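Local coordinates for CheC, inhibitor of MCP methylation / FliN fusion protein (PDB 4HYN), which is a flagellar rotor protein, FliY, of the CheC phosphatase family and probably removes the phosphoryl group from phosphorylated CheY, the chemotaxis response regulator, at residues V42-K48 with P158-V164; T66-E70 with K190-Y194; L72-L77 with F179-I183; K79-A83 with V96-L101. One frame throughout, in Å; residues are numbered along the deposited sequence.

In the fold
Contacts 1 and 3 belong to the same antiparallel sheet, whereas contacts 2 and 4 attach helices to loops at its periphery, their centres about 35 Å apart on opposite sides of the chain's centre. Contact 3 is the core: buried, rich in Val and Leu, its centre about 4 Å from that of the chain. Contact 1 holds strand 35-46, one of the two outermost strands, and runs out to the surface, so its backbone ladder ends in charged Lys and Glu. It joins contact 3 through the neighbouring strands 161-171 and 177-184. Contacts 2 and 4 rely mainly on side-chain packing; contact 2 has one weak cross-segment hydrogen bond, and contact 4 touches contact 3 through Leu81 and Val82.

Contact 1 (V42-K48 with P158-V164); sequences VREEKMK and PEKDVAV
Extended backbones at 42-46 and 161-164 run antiparallel, their axes 4.5 Å apart at closest and 146° apart in direction. Arg43 faces Val164 and Glu45 faces Val162 as hydrogen-bonded pairs; Glu44 with Ala163 and Lys46 with Asp161 are the non-hydrogen-bonded ones. Backbone bonds run from Arg43 N to Val164 O (2.9 Å), Val164 N to Arg43 O (2.7 Å), Glu45 N to Val162 O (2.8 Å) and Val162 N to Glu45 O (2.7 Å). Beyond the strand, selenomethionine Met47 and Lys48 take helical backbone angles, turning Met47 N onto Lys160 O (3.0 Å) and Lys48 N onto Pro158 O (3.1 Å).

Charges dominate the exposed end. Glu159, with chi1 and chi2 both m, bends back to form salt bridges to Lys48 (OE2 to NZ, 3.1 Å) and, with a weak hydrogen bond, to Lys46 (OE1 to NZ, 3.3 Å), a three-residue network; long lysines in extended rotamers reach it easily. On the face of Glu45, Val162 and Val164, Arg43 NE forms a salt bridge to Glu45 OE1 (2.7 Å).

Apolar contact is modest: Glu45 CB lies 4.0 Å from Val162 CG1. On the opposite face Glu44, chi1 and chi2 t, binds the backbone N of Val3 and Leu4. The arrangement is typical of an edge strand closing an antiparallel sheet, here that of a CheC-like domain.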
loop_
_atom_site.group_PDB
_atom_site.type_symbol
_atom_site.label_atom_id
_atom_site.label_comp_id
_atom_site.label_asym_id
_atom_site.label_seq_id
_atom_site.Cartn_x
_atom_site.Cartn_y
_atom_site.Cartn_z
ATOM N N VAL A 42 -5.193 4.358 10.565
ATOM C CA VAL A 42 -4.308 3.233 10.875
ATOM C C VAL A 42 -5.133 2.376 11.836
ATOM O O VAL A 42 -5.422 2.774 12.964
ATOM C CB VAL A 42 -2.977 3.654 11.551
ATOM C CG1 VAL A 42 -2.113 2.417 11.797
ATOM C CG2 VAL A 42 -2.221 4.636 10.675
ATOM N N ARG A 43 -5.524 1.201 11.367
ATOM C CA ARG A 43 -6.370 0.302 12.139
ATOM C C ARG A 43 -5.751 -1.072 12.397
ATOM O O ARG A 43 -5.165 -1.668 11.502
ATOM C CB ARG A 43 -7.699 0.160 11.385
ATOM C CG ARG A 43 -8.665 -0.916 11.864
ATOM C CD ARG A 43 -9.855 -0.971 10.900
ATOM N NE ARG A 43 -10.889 -1.922 11.295
ATOM C CZ ARG A 43 -11.888 -1.651 12.134
ATOM N NH1 ARG A 43 -12.001 -0.446 12.684
ATOM N NH2 ARG A 43 -12.800 -2.579 12.398
ATOM N N GLU A 44 -5.842 -1.543 13.637
ATOM C CA GLU A 44 -5.326 -2.859 13.969
ATOM C C GLU A 44 -6.480 -3.826 13.754
ATOM O O GLU A 44 -7.610 -3.551 14.153
ATOM C CB GLU A 44 -4.834 -2.936 15.410
ATOM C CG GLU A 44 -4.157 -4.270 15.710
ATOM C CD GLU A 44 -3.466 -4.315 17.054
ATOM O OE1 GLU A 44 -3.417 -3.280 17.759
ATOM O OE2 GLU A 44 -2.967 -5.399 17.406
ATOM N N GLU A 45 -6.185 -4.970 13.149
ATOM C CA GLU A 45 -7.222 -5.935 12.828
ATOM C C GLU A 45 -6.728 -7.375 12.905
ATOM O O GLU A 45 -5.574 -7.655 12.597
ATOM C CB GLU A 45 -7.687 -5.655 11.392
ATOM C CG GLU A 45 -8.992 -6.291 10.979
ATOM C CD GLU A 45 -10.192 -5.511 11.472
ATOM O OE1 GLU A 45 -10.590 -4.550 10.782
ATOM O OE2 GLU A 45 -10.735 -5.853 12.544
ATOM N N LYS A 46 -7.590 -8.279 13.362
ATOM C CA LYS A 46 -7.230 -9.694 13.384
ATOM C C LYS A 46 -7.226 -10.111 11.909
ATOM O O LYS A 46 -8.048 -9.632 11.128
ATOM C CB LYS A 46 -8.289 -10.527 14.105
ATOM C CG LYS A 46 -8.259 -10.542 15.613
ATOM C CD LYS A 46 -9.375 -11.475 16.072
ATOM C CE LYS A 46 -9.536 -11.563 17.575
ATOM N NZ LYS A 46 -10.709 -12.442 17.921
HETATM N N MSE A 47 -6.309 -11.001 11.539
HETATM C CA MSE A 47 -6.196 -11.489 10.163
HETATM C C MSE A 47 -7.506 -12.065 9.609
HETATM O O MSE A 47 -7.839 -11.835 8.447
HETATM C CB MSE A 47 -5.096 -12.552 10.087
HETATM C CG MSE A 47 -4.880 -13.204 8.721
HETATM SE SE MSE A 47 -4.074 -12.070 7.355
HETATM C CE MSE A 47 -5.427 -12.273 5.994
ATOM N N LYS A 48 -8.258 -12.777 10.447
ATOM C CA LYS A 48 -9.511 -13.387 10.014
ATOM C C LYS A 48 -10.588 -12.395 9.605
ATOM O O LYS A 48 -11.523 -12.766 8.898
ATOM C CB LYS A 48 -10.074 -14.329 11.085
ATOM C CG LYS A 48 -10.638 -13.623 12.313
ATOM C CD LYS A 48 -11.264 -14.611 13.287
ATOM C CE LYS A 48 -11.744 -13.901 14.543
ATOM N NZ LYS A 48 -12.222 -14.854 15.593
ATOM N N PRO A 158 -5.227 -16.890 11.579
ATOM C CA PRO A 158 -6.381 -15.994 11.688
ATOM C C PRO A 158 -6.464 -15.159 12.968
ATOM O O PRO A 158 -7.141 -14.133 12.986
ATOM C CB PRO A 158 -7.576 -16.938 11.526
ATOM C CG PRO A 158 -7.038 -18.293 11.895
ATOM C CD PRO A 158 -5.658 -18.270 11.298
ATOM N N GLU A 159 -5.756 -15.562 14.018
ATOM C CA GLU A 159 -5.786 -14.797 15.263
ATOM C C GLU A 159 -4.625 -13.819 15.413
ATOM O O GLU A 159 -4.565 -13.076 16.396
ATOM C CB GLU A 159 -5.858 -15.715 16.490
ATOM C CG GLU A 159 -7.145 -16.543 16.603
ATOM C CD GLU A 159 -8.403 -15.697 16.765
ATOM O OE1 GLU A 159 -8.396 -14.742 17.571
ATOM O OE2 GLU A 159 -9.408 -16.003 16.092
ATOM N N LYS A 160 -3.678 -13.834 14.481
ATOM C CA LYS A 160 -2.566 -12.892 14.566
ATOM C C LYS A 160 -2.988 -11.566 13.945
ATOM O O LYS A 160 -3.735 -11.532 12.964
ATOM C CB LYS A 160 -1.301 -13.453 13.908
ATOM C CG LYS A 160 -0.710 -14.618 14.675
ATOM C CD LYS A 160 0.298 -15.416 13.867
ATOM C CE LYS A 160 1.717 -14.941 14.102
ATOM N NZ LYS A 160 2.730 -15.928 13.603
ATOM N N ASP A 161 -2.523 -10.473 14.531
ATOM C CA ASP A 161 -2.895 -9.155 14.047
ATOM C C ASP A 161 -2.178 -8.568 12.844
ATOM O O ASP A 161 -1.071 -8.973 12.458
ATOM C CB ASP A 161 -2.967 -8.152 15.201
ATOM C CG ASP A 161 -4.182 -8.391 16.111
ATOM O OD1 ASP A 161 -4.824 -9.459 16.009
ATOM O OD2 ASP A 161 -4.501 -7.509 16.933
ATOM N N VAL A 162 -2.845 -7.576 12.278
ATOM C CA VAL A 162 -2.397 -6.887 11.101
ATOM C C VAL A 162 -2.746 -5.404 11.239
ATOM O O VAL A 162 -3.537 -5.014 12.110
ATOM C CB VAL A 162 -3.132 -7.500 9.887
ATOM C CG1 VAL A 162 -4.337 -6.665 9.493
ATOM C CG2 VAL A 162 -2.192 -7.734 8.740
ATOM N N ALA A 163 -2.118 -4.573 10.412
ATOM C CA ALA A 163 -2.398 -3.146 10.403
ATOM C C ALA A 163 -2.944 -2.789 9.029
ATOM O O ALA A 163 -2.357 -3.151 7.997
ATOM C CB ALA A 163 -1.149 -2.345 10.690
ATOM N N VAL A 164 -4.108 -2.143 9.021
ATOM C CA VAL A 164 -4.738 -1.714 7.785
ATOM C C VAL A 164 -4.558 -0.207 7.735
ATOM O O VAL A 164 -5.101 0.529 8.559
ATOM C CB VAL A 164 -6.235 -2.118 7.723
ATOM C CG1 VAL A 164 -6.882 -1.577 6.454
ATOM C CG2 VAL A 164 -6.373 -3.646 7.755
#

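Contact 2 (T66-E70 with K190-Y194); sequences TEGLE and KMYEY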
loop_
_atom_site.group_PDB
_atom_site.type_symbol
_atom_site.label_atom_id
_atom_site.label_comp_id
_atom_site.label_asym_id
_atom_site.label_seq_id
_atom_site.Cartn_x
_atom_site.Cartn_y
_atom_site.Cartn_z
ATOM N N THR A 66 12.485 -8.543 1.778
ATOM C CA THR A 66 13.639 -9.395 2.035
ATOM C C THR A 66 14.808 -8.612 2.652
ATOM O O THR A 66 14.984 -7.426 2.369
ATOM C CB THR A 66 14.076 -10.160 0.739
ATOM O OG1 THR A 66 15.443 -10.578 0.851
ATOM C CG2 THR A 66 13.898 -9.301 -0.505
ATOM N N GLU A 67 15.579 -9.293 3.506
ATOM C CA GLU A 67 16.742 -8.740 4.222
ATOM C C GLU A 67 16.533 -7.345 4.799
ATOM O O GLU A 67 16.566 -6.348 4.083
ATOM C CB GLU A 67 18.009 -8.790 3.359
ATOM C CG GLU A 67 17.943 -8.029 2.054
ATOM C CD GLU A 67 18.688 -8.741 0.945
ATOM O OE1 GLU A 67 18.049 -9.519 0.199
ATOM O OE2 GLU A 67 19.914 -8.528 0.821
ATOM N N GLY A 68 16.369 -7.279 6.112
ATOM C CA GLY A 68 16.118 -6.001 6.757
ATOM C C GLY A 68 14.721 -6.140 7.314
ATOM O O GLY A 68 14.489 -5.945 8.506
ATOM N N LEU A 69 13.793 -6.485 6.427
ATOM C CA LEU A 69 12.401 -6.729 6.781
ATOM C C LEU A 69 11.971 -7.975 6.022
ATOM O O LEU A 69 12.450 -8.231 4.915
ATOM C CB LEU A 69 11.498 -5.555 6.399
ATOM C CG LEU A 69 11.617 -4.280 7.232
ATOM C CD1 LEU A 69 10.583 -3.268 6.759
ATOM C CD2 LEU A 69 11.416 -4.597 8.715
ATOM N N GLU A 70 11.113 -8.775 6.642
ATOM C CA GLU A 70 10.607 -9.993 6.016
ATOM C C GLU A 70 9.109 -10.060 6.195
ATOM O O GLU A 70 8.603 -10.021 7.310
ATOM C CB GLU A 70 11.257 -11.239 6.625
ATOM C CG GLU A 70 12.718 -11.434 6.237
ATOM C CD GLU A 70 13.404 -12.550 7.013
ATOM O OE1 GLU A 70 12.699 -13.336 7.691
ATOM O OE2 GLU A 70 14.657 -12.637 6.946
ATOM N N LYS A 190 8.765 -4.868 14.168
ATOM C CA LYS A 190 10.128 -4.949 13.664
ATOM C C LYS A 190 10.586 -3.561 13.195
ATOM O O LYS A 190 11.707 -3.147 13.478
ATOM C CB LYS A 190 10.203 -5.956 12.516
ATOM C CG LYS A 190 11.436 -6.836 12.518
ATOM C CD LYS A 190 12.718 -6.022 12.440
ATOM C CE LYS A 190 13.459 -6.056 13.768
ATOM N NZ LYS A 190 14.492 -4.984 13.893
HETATM N N MSE A 191 9.714 -2.852 12.481
HETATM C CA MSE A 191 10.022 -1.505 12.007
HETATM C C MSE A 191 10.187 -0.559 13.197
HETATM O O MSE A 191 10.973 0.372 13.144
HETATM C CB MSE A 191 8.907 -0.975 11.105
HETATM C CG MSE A 191 8.737 -1.695 9.782
HETATM SE SE MSE A 191 7.176 -1.010 8.844
HETATM C CE MSE A 191 7.700 0.845 8.785
ATOM N N TYR A 192 9.449 -0.818 14.273
ATOM C CA TYR A 192 9.522 0.006 15.467
ATOM C C TYR A 192 10.861 -0.149 16.181
ATOM O O TYR A 192 11.346 0.805 16.784
ATOM C CB TYR A 192 8.366 -0.309 16.421
ATOM C CG TYR A 192 8.168 0.751 17.476
ATOM C CD1 TYR A 192 7.847 2.066 17.117
ATOM C CD2 TYR A 192 8.347 0.462 18.830
ATOM C CE1 TYR A 192 7.716 3.070 18.078
ATOM C CE2 TYR A 192 8.215 1.461 19.805
ATOM C CZ TYR A 192 7.904 2.765 19.418
ATOM O OH TYR A 192 7.815 3.769 20.364
ATOM N N GLU A 193 11.454 -1.341 16.129
ATOM C CA GLU A 193 12.749 -1.571 16.768
ATOM C C GLU A 193 13.811 -0.736 16.071
ATOM O O GLU A 193 14.671 -0.157 16.720
ATOM C CB GLU A 193 13.138 -3.049 16.715
ATOM C CG GLU A 193 12.344 -3.946 17.651
ATOM C CD GLU A 193 12.500 -5.434 17.340
ATOM O OE1 GLU A 193 13.584 -5.859 16.867
ATOM O OE2 GLU A 193 11.525 -6.184 17.572
ATOM N N TYR A 194 13.747 -0.679 14.744
ATOM C CA TYR A 194 14.694 0.111 13.961
ATOM C C TYR A 194 14.434 1.603 14.166
ATOM O O TYR A 194 15.363 2.411 14.238
ATOM C CB TYR A 194 14.539 -0.192 12.473
ATOM C CG TYR A 194 15.166 -1.479 12.007
ATOM C CD1 TYR A 194 14.397 -2.453 11.368
ATOM C CD2 TYR A 194 16.530 -1.713 12.167
ATOM C CE1 TYR A 194 14.966 -3.627 10.897
ATOM C CE2 TYR A 194 17.112 -2.889 11.699
ATOM C CZ TYR A 194 16.319 -3.843 11.064
ATOM O OH TYR A 194 16.870 -5.017 10.608
#
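Leu69 lays its isobutyl group against helix 185-200, CD1 reaching CG of selenomethionine Met191 at 3.9 Å, while CD2 lies 4.3 Å from Tyr194 CE1, at the edge of the ring. CD2 also comes within 4.2 Å of Lys190 CD, where the lysine offers the aliphatic part of its chain; the charged end, NZ, pairs with Glu193 OE1 at 3.2 Å within the helix. A branched, wholly apolar residue suits this place, because Leu124 and Ile132 also touch it.

Lys190 and Tyr194 are one helical turn apart and both point their CA-to-CB bonds toward the loop. The phenol adds a polar note: Tyr194 OH donates a weak hydrogen bond to Gly68 O over 3.3 Å. Gly68 sits at phi 115° and psi -55°, where a CB would collide with the carbonyl oxygen of Glu67, so the turn calls for a residue without a side chain.

Met191, flexible and apolar, also touches Met11 and Ile15 of helix 6-30 and Leu124 of helix 103-128. This is how the C-terminal helix joins the helical layer and meets the connection between strands 57-66 and 71-78, a beta-hairpin loop at the end of the sheet in this CheC-like alpha/beta fold.

Contact 3 (L72-L77 with F179-I183); sequences LNVLVL and FYQVI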
loop_
_atom_site.group_PDB
_atom_site.type_symbol
_atom_site.label_atom_id
_atom_site.label_comp_id
_atom_site.label_asym_id
_atom_site.label_seq_id
_atom_site.Cartn_x
_atom_site.Cartn_y
_atom_site.Cartn_z
ATOM N N LEU A 72 4.945 -9.951 3.919
ATOM C CA LEU A 72 4.108 -9.580 2.800
ATOM C C LEU A 72 3.531 -8.179 3.001
ATOM O O LEU A 72 3.095 -7.824 4.089
ATOM C CB LEU A 72 2.993 -10.610 2.640
ATOM C CG LEU A 72 2.180 -10.565 1.356
ATOM C CD1 LEU A 72 3.063 -10.877 0.149
ATOM C CD2 LEU A 72 1.054 -11.565 1.475
ATOM N N ASN A 73 3.571 -7.386 1.939
ATOM C CA ASN A 73 3.074 -6.017 1.944
ATOM C C ASN A 73 2.017 -5.986 0.838
ATOM O O ASN A 73 2.324 -6.180 -0.340
ATOM C CB ASN A 73 4.236 -5.055 1.650
ATOM C CG ASN A 73 3.830 -3.579 1.682
ATOM O OD1 ASN A 73 4.656 -2.702 1.416
ATOM N ND2 ASN A 73 2.573 -3.299 2.000
ATOM N N VAL A 74 0.773 -5.737 1.234
ATOM C CA VAL A 74 -0.346 -5.731 0.307
ATOM C C VAL A 74 -1.036 -4.390 0.132
ATOM O O VAL A 74 -1.321 -3.698 1.106
ATOM C CB VAL A 74 -1.411 -6.768 0.756
ATOM C CG1 VAL A 74 -2.643 -6.715 -0.147
ATOM C CG2 VAL A 74 -0.811 -8.164 0.756
ATOM N N LEU A 75 -1.303 -4.041 -1.126
ATOM C CA LEU A 75 -2.011 -2.814 -1.472
ATOM C C LEU A 75 -3.347 -3.220 -2.084
ATOM O O LEU A 75 -3.398 -4.091 -2.957
ATOM C CB LEU A 75 -1.227 -1.982 -2.488
ATOM C CG LEU A 75 0.002 -1.200 -2.027
ATOM C CD1 LEU A 75 0.446 -0.284 -3.160
ATOM C CD2 LEU A 75 -0.340 -0.377 -0.792
ATOM N N VAL A 76 -4.423 -2.602 -1.611
ATOM C CA VAL A 76 -5.761 -2.904 -2.105
ATOM C C VAL A 76 -6.355 -1.672 -2.776
ATOM O O VAL A 76 -6.629 -0.662 -2.125
ATOM C CB VAL A 76 -6.697 -3.390 -0.957
ATOM C CG1 VAL A 76 -8.075 -3.766 -1.507
ATOM C CG2 VAL A 76 -6.073 -4.580 -0.246
ATOM N N LEU A 77 -6.547 -1.774 -4.086
ATOM C CA LEU A 77 -7.091 -0.687 -4.890
ATOM C C LEU A 77 -8.397 -1.114 -5.563
ATOM O O LEU A 77 -8.508 -2.236 -6.075
ATOM C CB LEU A 77 -6.078 -0.272 -5.970
ATOM C CG LEU A 77 -4.717 0.331 -5.594
ATOM C CD1 LEU A 77 -3.857 -0.684 -4.882
ATOM C CD2 LEU A 77 -4.002 0.796 -6.858
ATOM N N PHE A 179 -6.882 4.238 -1.135
ATOM C CA PHE A 179 -6.512 2.835 -1.229
ATOM C C PHE A 179 -5.985 2.386 0.126
ATOM O O PHE A 179 -5.748 3.207 1.008
ATOM C CB PHE A 179 -5.496 2.568 -2.349
ATOM C CG PHE A 179 -4.223 3.352 -2.233
ATOM C CD1 PHE A 179 -3.084 2.779 -1.669
ATOM C CD2 PHE A 179 -4.142 4.650 -2.743
ATOM C CE1 PHE A 179 -1.881 3.483 -1.616
ATOM C CE2 PHE A 179 -2.942 5.362 -2.693
ATOM C CZ PHE A 179 -1.806 4.776 -2.129
ATOM N N TYR A 180 -5.795 1.083 0.284
ATOM C CA TYR A 180 -5.341 0.540 1.549
ATOM C C TYR A 180 -4.129 -0.361 1.464
ATOM O O TYR A 180 -3.864 -1.012 0.450
ATOM C CB TYR A 180 -6.487 -0.219 2.246
ATOM C CG TYR A 180 -7.711 0.630 2.509
ATOM C CD1 TYR A 180 -7.852 1.331 3.706
ATOM C CD2 TYR A 180 -8.702 0.776 1.538
ATOM C CE1 TYR A 180 -8.947 2.164 3.928
ATOM C CE2 TYR A 180 -9.798 1.605 1.746
ATOM C CZ TYR A 180 -9.916 2.299 2.944
ATOM O OH TYR A 180 -10.998 3.133 3.150
ATOM N N GLN A 181 -3.398 -0.379 2.566
ATOM C CA GLN A 181 -2.217 -1.192 2.710
ATOM C C GLN A 181 -2.421 -2.031 3.964
ATOM O O GLN A 181 -3.013 -1.567 4.939
ATOM C CB GLN A 181 -0.971 -0.311 2.876
ATOM C CG GLN A 181 0.212 -1.039 3.504
ATOM C CD GLN A 181 1.459 -0.185 3.587
ATOM O OE1 GLN A 181 2.359 -0.307 2.760
ATOM N NE2 GLN A 181 1.529 0.669 4.602
ATOM N N VAL A 182 -2.018 -3.294 3.896
ATOM C CA VAL A 182 -2.119 -4.161 5.048
ATOM C C VAL A 182 -0.808 -4.929 5.234
ATOM O O VAL A 182 -0.267 -5.520 4.296
ATOM C CB VAL A 182 -3.424 -5.042 5.047
ATOM C CG1 VAL A 182 -4.176 -4.903 3.748
ATOM C CG2 VAL A 182 -3.133 -6.499 5.393
ATOM N N ILE A 183 -0.206 -4.713 6.401
ATOM C CA ILE A 183 1.052 -5.352 6.783
ATOM C C ILE A 183 0.841 -6.013 8.129
ATOM O O ILE A 183 -0.031 -5.589 8.896
ATOM C CB ILE A 183 2.217 -4.343 6.910
ATOM C CG1 ILE A 183 1.720 -3.013 7.493
ATOM C CG2 ILE A 183 2.911 -4.171 5.571
ATOM C CD1 ILE A 183 2.829 -1.989 7.779
#
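Val76, Phe179 and Val182 lose the most surface here, the two valines on one face and Phe179 on the other. Val76 belongs to a hydrogen-bonded pair with Tyr180: Val76 N donates to Tyr180 O (2.7 Å) and Tyr180 N to Val76 O (3.1 Å). Val182 makes the matching pair with Val74, Val182 N to Val74 O at 2.9 Å and Val74 N to Val182 O at 3.2 Å. Its CG1 lies 4.4 Å from Val76 CG2 and 4.5 Å from Val74 CB, so beta-branched residues, which suit extended backbone, form one compact apolar patch.

Phe179 supplies bulk. The backbone sets its CB 4.0 Å from Leu77 CG, and the p rotamer carries the ring over to Leu75, CE1 lying 4.2 Å from Leu75 CD2 at the ring edge. Farther along that face Asn73 ND2 donates to Gln181 OE1 (3.1 Å), a polar side-chain link across the strands.

The two strands are central in the six-stranded sheet, flanked by 57-66 beyond 71-78 and by 161-171 beyond 177-184. Met113 and Met117 of helix 103-128 cover Asn73, Leu75 and Leu77, while Phe151 of a loop touches Val74 and Val182 on the opposite face.

Contact 4 (K79-A83 with V96-L101); sequences KKLVA and VETEEL
An ST turn, Thr98 OG1 accepting from Glu100 N at 3.2 Å, shapes the loop 96-101, part of the connection between helices 79-89 and 103-128 that folds back on the first turn of the former. Residues 79-83 keep helical angles, with Ala83 N bonded to Lys79 O at 3.0 Å, while Thr98 and Leu101 are extended and Glu99 lies near phi -118°, psi -1°. The nearest CA atoms across the segments, those of Lys79 and Glu99, are 5.1 Å apart.

Lys79 has chi1 at -93°, chi2 and chi3 t and chi4 p; its chain lies along the loop, CG 3.8 Å from Leu101 CD2 and CD 3.8 Å from CB of Glu99 (chi1 m, chi2 t). Lysine suits the place because its methylenes pack on the loop while its ammonium group reaches a salt bridge with Glu57. Lys80 (m, t, t, m) swings its end to the loop, NZ 3.5 Å from Glu99 CG but 4.2 Å from Glu99 OE1, beyond a salt bridge.

Leu101, with both chi angles p, turns inward: CD2 is 4.2 Å from CG1 of Val82, whose chi1 is t, and its chain also meets Val59, Leu106 and Ile141. One turn along the helix from Lys79, the small Ala83 permits close approach, its CB lying 4.3 Å from CG2 of Val96 (chi1 m) and 3.7 Å from Thr98 O.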
loop_
_atom_site.group_PDB
_atom_site.type_symbol
_atom_site.label_atom_id
_atom_site.label_comp_id
_atom_site.label_asym_id
_atom_site.label_seq_id
_atom_site.Cartn_x
_atom_site.Cartn_y
_atom_site.Cartn_z
ATOM N N LYS A 79 -11.476 -1.062 -8.422
ATOM C CA LYS A 79 -11.581 -0.984 -9.877
ATOM C C LYS A 79 -11.555 0.428 -10.449
ATOM O O LYS A 79 -10.873 0.679 -11.441
ATOM C CB LYS A 79 -12.838 -1.706 -10.353
ATOM C CG LYS A 79 -12.634 -3.174 -10.727
ATOM C CD LYS A 79 -13.982 -3.822 -11.036
ATOM C CE LYS A 79 -13.838 -4.979 -12.000
ATOM N NZ LYS A 79 -12.870 -5.976 -11.493
ATOM N N LYS A 80 -12.265 1.352 -9.809
ATOM C CA LYS A 80 -12.306 2.728 -10.283
ATOM C C LYS A 80 -10.969 3.434 -10.208
ATOM O O LYS A 80 -10.605 4.145 -11.139
ATOM C CB LYS A 80 -13.375 3.544 -9.553
ATOM C CG LYS A 80 -14.778 3.081 -9.876
ATOM C CD LYS A 80 -15.821 4.152 -9.601
ATOM C CE LYS A 80 -17.175 3.739 -10.184
ATOM N NZ LYS A 80 -17.068 3.364 -11.636
ATOM N N LEU A 81 -10.235 3.232 -9.116
ATOM C CA LEU A 81 -8.926 3.859 -8.950
ATOM C C LEU A 81 -7.948 3.265 -9.960
ATOM O O LEU A 81 -7.201 3.984 -10.620
ATOM C CB LEU A 81 -8.400 3.654 -7.526
ATOM C CG LEU A 81 -6.992 4.183 -7.230
ATOM C CD1 LEU A 81 -6.938 5.690 -7.489
ATOM C CD2 LEU A 81 -6.596 3.867 -5.786
ATOM N N VAL A 82 -8.006 1.948 -10.109
ATOM C CA VAL A 82 -7.146 1.237 -11.035
ATOM C C VAL A 82 -7.343 1.765 -12.456
ATOM O O VAL A 82 -6.370 1.977 -13.186
ATOM C CB VAL A 82 -7.454 -0.272 -11.001
ATOM C CG1 VAL A 82 -6.608 -1.026 -12.030
ATOM C CG2 VAL A 82 -7.222 -0.811 -9.607
ATOM N N ALA A 83 -8.602 1.999 -12.827
ATOM C CA ALA A 83 -8.943 2.494 -14.161
ATOM C C ALA A 83 -8.458 3.932 -14.384
ATOM O O ALA A 83 -8.041 4.288 -15.489
ATOM C CB ALA A 83 -10.457 2.384 -14.396
ATOM N N VAL A 96 -12.263 8.987 -16.444
ATOM C CA VAL A 96 -13.075 8.006 -17.150
ATOM C C VAL A 96 -14.241 7.577 -16.271
ATOM O O VAL A 96 -14.300 7.925 -15.091
ATOM C CB VAL A 96 -12.255 6.751 -17.541
ATOM C CG1 VAL A 96 -11.130 7.133 -18.484
ATOM C CG2 VAL A 96 -11.707 6.056 -16.300
ATOM N N GLU A 97 -15.174 6.834 -16.857
ATOM C CA GLU A 97 -16.340 6.337 -16.131
ATOM C C GLU A 97 -16.591 4.868 -16.462
ATOM O O GLU A 97 -17.474 4.535 -17.256
ATOM C CB GLU A 97 -17.586 7.190 -16.425
ATOM C CG GLU A 97 -17.721 7.700 -17.863
ATOM C CD GLU A 97 -17.547 9.210 -17.962
ATOM O OE1 GLU A 97 -18.345 9.942 -17.335
ATOM O OE2 GLU A 97 -16.616 9.666 -18.664
ATOM N N THR A 98 -15.797 3.999 -15.838
ATOM C CA THR A 98 -15.895 2.559 -16.053
ATOM C C THR A 98 -15.065 1.809 -15.015
ATOM O O THR A 98 -14.201 2.389 -14.358
ATOM C CB THR A 98 -15.350 2.176 -17.450
ATOM O OG1 THR A 98 -15.742 0.839 -17.781
ATOM C CG2 THR A 98 -13.820 2.262 -17.460
ATOM N N GLU A 99 -15.345 0.520 -14.867
ATOM C CA GLU A 99 -14.604 -0.330 -13.947
ATOM C C GLU A 99 -13.940 -1.418 -14.774
ATOM O O GLU A 99 -13.230 -2.272 -14.249
ATOM C CB GLU A 99 -15.529 -0.950 -12.899
ATOM C CG GLU A 99 -16.087 0.046 -11.893
ATOM C CD GLU A 99 -16.606 -0.619 -10.628
ATOM O OE1 GLU A 99 -16.211 -0.186 -9.525
ATOM O OE2 GLU A 99 -17.406 -1.573 -10.733
ATOM N N GLU A 100 -14.182 -1.369 -16.079
ATOM C CA GLU A 100 -13.623 -2.323 -17.025
ATOM C C GLU A 100 -12.109 -2.268 -17.025
ATOM O O GLU A 100 -11.513 -1.195 -17.111
ATOM C CB GLU A 100 -14.138 -2.038 -18.440
ATOM C CG GLU A 100 -15.341 -2.870 -18.851
ATOM C CD GLU A 100 -16.500 -2.750 -17.885
ATOM O OE1 GLU A 100 -17.227 -1.736 -17.950
ATOM O OE2 GLU A 100 -16.684 -3.671 -17.060
ATOM N N LEU A 101 -11.493 -3.434 -16.906
ATOM C CA LEU A 101 -10.047 -3.526 -16.910
ATOM C C LEU A 101 -9.600 -4.767 -17.659
ATOM O O LEU A 101 -10.300 -5.777 -17.686
ATOM C CB LEU A 101 -9.489 -3.486 -15.478
ATOM C CG LEU A 101 -10.214 -4.200 -14.335
ATOM C CD1 LEU A 101 -10.068 -5.713 -14.458
ATOM C CD2 LEU A 101 -9.647 -3.721 -13.007
#